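Local coordinates for mycobacterium tuberculosis paralogous family 11 (Mycobacterium smegmatis, PDB 4Y9I), which probably uses the reduced deazaflavin coenzyme F420 to reduce quinones to quinols, at residues E84-W87 / K88-V91. Sequence-based numbering, arbitrary orientation. Where two conformers were deposited one is given.
Sequences EHWW and KLAV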
loop_
_atom_site.group_PDB
_atom_site.type_symbol
_atom_site.label_atom_id
_atom_site.label_comp_id
_atom_site.label_asym_id
_atom_site.label_seq_id
_atom_site.Cartn_x
_atom_site.Cartn_y
_atom_site.Cartn_z
ATOM N N GLU A 84 0.114 -10.643 -9.275
ATOM C CA GLU A 84 1.291 -10.641 -10.106
ATOM C C GLU A 84 1.399 -9.386 -10.931
ATOM O O GLU A 84 2.456 -8.874 -11.125
ATOM C CB GLU A 84 1.408 -11.952 -10.955
ATOM C CG GLU A 84 1.585 -13.185 -10.080
ATOM C CD GLU A 84 2.638 -13.077 -8.901
ATOM O OE1 GLU A 84 3.856 -13.195 -9.182
ATOM O OE2 GLU A 84 2.274 -12.920 -7.689
ATOM N N HIS A 85 0.263 -8.952 -11.456
ATOM C CA HIS A 85 0.248 -7.767 -12.301
ATOM C C HIS A 85 0.706 -6.521 -11.507
ATOM O O HIS A 85 1.573 -5.774 -11.964
ATOM C CB HIS A 85 -1.160 -7.579 -12.833
ATOM C CG HIS A 85 -1.358 -6.285 -13.528
ATOM N ND1 HIS A 85 -0.737 -5.965 -14.717
ATOM C CD2 HIS A 85 -2.082 -5.195 -13.194
ATOM C CE1 HIS A 85 -1.079 -4.741 -15.076
ATOM N NE2 HIS A 85 -1.877 -4.247 -14.157
ATOM N N TRP A 86 0.122 -6.325 -10.341
ATOM C CA TRP A 86 0.478 -5.180 -9.524
ATOM C C TRP A 86 1.896 -5.303 -8.960
ATOM O O TRP A 86 2.548 -4.292 -8.754
ATOM C CB TRP A 86 -0.580 -4.946 -8.455
ATOM C CG TRP A 86 -1.801 -4.355 -9.044
ATOM C CD1 TRP A 86 -2.914 -5.014 -9.477
ATOM C CD2 TRP A 86 -2.074 -2.969 -9.221
ATOM N NE1 TRP A 86 -3.819 -4.137 -9.976
ATOM C CE2 TRP A 86 -3.369 -2.867 -9.790
ATOM C CE3 TRP A 86 -1.386 -1.789 -8.936
ATOM C CZ2 TRP A 86 -3.944 -1.635 -10.094
ATOM C CZ3 TRP A 86 -1.994 -0.603 -9.239
ATOM C CH2 TRP A 86 -3.243 -0.545 -9.775
ATOM N N TRP A 87 2.320 -6.527 -8.681
ATOM C CA TRP A 87 3.751 -6.751 -8.295
ATOM C C TRP A 87 4.705 -6.254 -9.363
ATOM O O TRP A 87 5.716 -5.605 -9.064
ATOM C CB TRP A 87 3.996 -8.218 -7.911
ATOM C CG TRP A 87 5.395 -8.411 -7.408
ATOM C CD1 TRP A 87 6.394 -9.062 -8.076
ATOM C CD2 TRP A 87 5.970 -7.933 -6.179
ATOM N NE1 TRP A 87 7.562 -9.038 -7.317
ATOM C CE2 TRP A 87 7.339 -8.358 -6.164
ATOM C CE3 TRP A 87 5.484 -7.202 -5.093
ATOM C CZ2 TRP A 87 8.194 -8.063 -5.116
ATOM C CZ3 TRP A 87 6.340 -6.955 -4.029
ATOM C CH2 TRP A 87 7.681 -7.346 -4.086
ATOM N N LYS A 88 4.424 -6.575 -10.616
ATOM C CA LYS A 88 5.254 -6.123 -11.729
ATOM C C LYS A 88 5.307 -4.579 -11.726
ATOM O O LYS A 88 6.356 -3.993 -11.877
ATOM C CB LYS A 88 4.643 -6.642 -13.045
ATOM C CG LYS A 88 5.437 -6.255 -14.272
ATOM C CD LYS A 88 4.648 -6.401 -15.575
ATOM C CE LYS A 88 3.555 -5.339 -15.728
ATOM N NZ LYS A 88 3.053 -5.307 -17.121
ATOM N N LEU A 89 4.144 -3.922 -11.590
ATOM C CA LEU A 89 4.118 -2.436 -11.534
ATOM C C LEU A 89 4.923 -1.935 -10.312
ATOM O O LEU A 89 5.617 -0.956 -10.408
ATOM C CB LEU A 89 2.656 -1.984 -11.368
ATOM C CG LEU A 89 1.769 -2.312 -12.566
ATOM C CD1 LEU A 89 0.380 -1.758 -12.312
ATOM C CD2 LEU A 89 2.335 -1.777 -13.876
ATOM N N ALA A 90 4.851 -2.628 -9.184
ATOM C CA ALA A 90 5.627 -2.225 -8.004
ATOM C C ALA A 90 7.143 -2.317 -8.236
ATOM O O ALA A 90 7.881 -1.439 -7.840
ATOM C CB ALA A 90 5.190 -3.027 -6.774
ATOM N N VAL A 91 7.578 -3.427 -8.852
ATOM C CA VAL A 91 8.984 -3.646 -9.076
ATOM C C VAL A 91 9.500 -2.634 -10.103
ATOM O O VAL A 91 10.660 -2.194 -10.010
ATOM C CB VAL A 91 9.247 -5.133 -9.436
ATOM C CG1 VAL A 91 10.682 -5.295 -9.897
ATOM C CG2 VAL A 91 9.014 -6.001 -8.211
HETATM O O HOH W 1 0.889 -7.504 -16.029
#
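On helix 80-93, which packs against the split-barrel-like antiparallel sheet, two tryptophans each receive a methyl group from about one turn further on: W86 from L89 (i+3) and W87 from V91 (i+4). Successive i to i+4 backbone bonds, K88 N to E84 O through V91 N to W87 O, hold this spacing. L89 CD1 sits over one face of the W86 indole, off-centre and 4.1 Å from the centroid of its six-membered ring, a CH-pi contact. The same methyl lies 3.8 Å from H85 NE2, the nitrogen that hydrogen-bonds E32 of strand 22-32. In W87, CG anti to the backbone N (chi1 -175°) leans the indole toward the helix C-terminus, where V91 CG2 lies off-centre over one face of its five-membered ring, 3.8 Å from the centroid, a second CH-pi contact. Valine suits this place because its methyls sit directly on CB, with few torsions to restrict. Small A90 fits against V39 and Y97, between strand 35-39 and helix 96-102. A water 2.6 Å from H85 ND1 lies in the imidazole plane and weakly accepts from K88 NZ at 3.3 Å. Dispersion and CH-pi attraction probably help hold both indoles, while H85, bonded at both nitrogens, is probably restrained in ring rotation.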